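Local coordinates for beta subunit of photoactivated adenylyl cyclase (Beggiatoa sp. PS, PDB 5M2A), which senses blue light through a flavin-binding BLUF domain and, when photoactivated, makes cyclic AMP from ATP with its class III adenylyl cyclase domain, at the interface of chains A and B. Residues are numbered along the deposited sequence; one frame, centred on the assembly and turned at random. Chains: chain A/B, Beta subunit of photoactivated adenylyl cyclase.

The interface of chains A and B. Residues chain A 128-131, 188, 201; chain B 265-268.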
# COMPACT_ATOMS: atom_id res chain seq x y z
N LYS A 128 4.70 -7.21 1.82
CA LYS A 128 4.41 -7.26 0.39
C LYS A 128 3.55 -6.08 -0.07
O LYS A 128 3.62 -5.72 -1.25
CB LYS A 128 3.71 -8.57 0.04
CG LYS A 128 4.48 -9.81 0.46
CD LYS A 128 3.78 -11.06 -0.06
CE LYS A 128 4.55 -12.32 0.31
NZ LYS A 128 5.95 -12.23 -0.17
N TYR A 129 2.74 -5.51 0.81
CA TYR A 129 1.88 -4.40 0.41
C TYR A 129 2.57 -3.04 0.52
O TYR A 129 1.97 -2.03 0.14
CB TYR A 129 0.61 -4.38 1.25
CG TYR A 129 -0.33 -5.52 0.96
CD1 TYR A 129 -0.12 -6.78 1.50
CD2 TYR A 129 -1.43 -5.34 0.11
CE1 TYR A 129 -0.96 -7.83 1.22
CE2 TYR A 129 -2.28 -6.39 -0.17
CZ TYR A 129 -2.05 -7.64 0.39
OH TYR A 129 -2.90 -8.68 0.11
N MET A 130 3.80 -2.99 1.02
CA MET A 130 4.43 -1.70 1.21
C MET A 130 4.95 -1.14 -0.12
O MET A 130 5.36 -1.90 -1.00
CB MET A 130 5.59 -1.82 2.18
CG MET A 130 5.18 -2.38 3.54
SD MET A 130 3.86 -1.41 4.28
CE MET A 130 4.72 0.02 4.68
N PRO A 131 4.92 0.18 -0.29
CA PRO A 131 5.69 0.78 -1.39
C PRO A 131 7.16 0.47 -1.18
O PRO A 131 7.62 0.36 -0.05
CB PRO A 131 5.40 2.28 -1.26
CG PRO A 131 4.18 2.39 -0.36
CD PRO A 131 4.23 1.18 0.53
N THR A 188 6.56 -5.71 -12.03
CA THR A 188 7.26 -5.52 -10.76
C THR A 188 8.65 -6.14 -10.79
O THR A 188 9.63 -5.54 -10.30
CB THR A 188 6.43 -6.12 -9.63
OG1 THR A 188 5.17 -5.45 -9.58
CG2 THR A 188 7.14 -5.94 -8.29
N PHE A 201 -0.24 -0.09 -7.36
CA PHE A 201 -1.11 -0.48 -8.47
C PHE A 201 -2.40 0.33 -8.39
O PHE A 201 -3.00 0.45 -7.31
CB PHE A 201 -1.44 -1.97 -8.42
CG PHE A 201 -0.25 -2.87 -8.38
CD1 PHE A 201 0.93 -2.52 -9.00
CD2 PHE A 201 -0.31 -4.08 -7.70
CE1 PHE A 201 2.04 -3.37 -8.96
CE2 PHE A 201 0.79 -4.92 -7.65
CZ PHE A 201 1.96 -4.57 -8.28
N LEU B 265 6.47 -10.45 -4.80
CA LEU B 265 7.34 -9.28 -4.67
C LEU B 265 6.58 -8.02 -4.31
O LEU B 265 7.14 -7.12 -3.68
CB LEU B 265 8.12 -9.04 -5.97
CG LEU B 265 9.54 -9.61 -6.07
CD1 LEU B 265 9.52 -11.13 -6.07
CD2 LEU B 265 10.23 -9.07 -7.32
N LYS B 266 5.31 -7.91 -4.70
CA LYS B 266 4.57 -6.69 -4.41
C LYS B 266 3.08 -6.95 -4.61
O LYS B 266 2.68 -7.42 -5.68
CB LYS B 266 5.04 -5.54 -5.31
CG LYS B 266 4.13 -4.35 -5.32
CD LYS B 266 4.22 -3.58 -4.05
CE LYS B 266 3.27 -2.38 -4.13
NZ LYS B 266 2.77 -2.02 -2.78
N MET B 267 2.30 -6.66 -3.58
CA MET B 267 0.86 -6.80 -3.55
C MET B 267 0.21 -5.43 -3.40
O MET B 267 0.81 -4.49 -2.89
CB MET B 267 0.41 -7.70 -2.38
CG MET B 267 0.83 -9.15 -2.52
SD MET B 267 -0.00 -10.01 -3.88
CE MET B 267 -1.72 -9.94 -3.39
N ASP B 268 -1.04 -5.33 -3.85
CA ASP B 268 -1.82 -4.14 -3.57
C ASP B 268 -3.28 -4.52 -3.59
O ASP B 268 -3.65 -5.61 -4.03
CB ASP B 268 -1.53 -3.02 -4.58
CG ASP B 268 -1.70 -1.63 -3.98
OD1 ASP B 268 -2.38 -1.49 -2.93
OD2 ASP B 268 -1.14 -0.67 -4.57
O HOH W 1 3.70 -7.73 -8.26
O HOH W 2 -0.57 -1.35 -0.61
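B:Lys266 and B:Met267 begin strand 266-272 of one class III cyclase domain and run between two parts of the partner chain: the C-terminal end of helix 110-129, and helix 173-193 and strand 197-202, which carry A:Thr188 and A:Phe201. The patch belongs to the two-fold interface of the homodimer and may couple sensor to catalytic domain. B:Lys266 leaves its backbone with CG anti to N (chi1 166°), then bends at chi2, which carries the chain towards the carbonyls at the helix end. There its ammonium NZ lies 3.0 Å from the carbonyl O of A:Tyr129, a hydrogen bond, makes a weak one to A:Met130 O, and also bonds to B:Met267 O of its own strand. Carbonyls gathered at a helix C-terminus would be expected to favour this positive charge. Nearer the backbone, the methylene CG of B:Lys266 packs against the ring tip of A:Phe201, 3.7 Å from CZ, while its CB meets the methyl CG2 of A:Thr188. Water 1 joins the hydroxyl OG1 of A:Thr188 to B:Lys266 O.

B:Met267 gives its backbone N to A:Lys128 O at 2.8 Å. Its CB sits over the centre of the A:Tyr129 ring, 3.6 Å from the centroid, in a CH-pi contact, and CG reaches CB of A:Lys128. An alanine in place of A:Tyr129 would probably open a gap over CB of B:Met267 and take away the CH-pi contact there.

On the same face of the strand as B:Lys266, opposite B:Met267, B:Asp268 uses OD2, on its anti side, to accept the backbone N-H of A:Phe201 at 3.0 Å. Its CB lies 3.5 Å from CD2 of that ring, whose plane is turned 49° from the carboxylate. The other oxygen, OD1, is linked through water 2 to A:Tyr129 O.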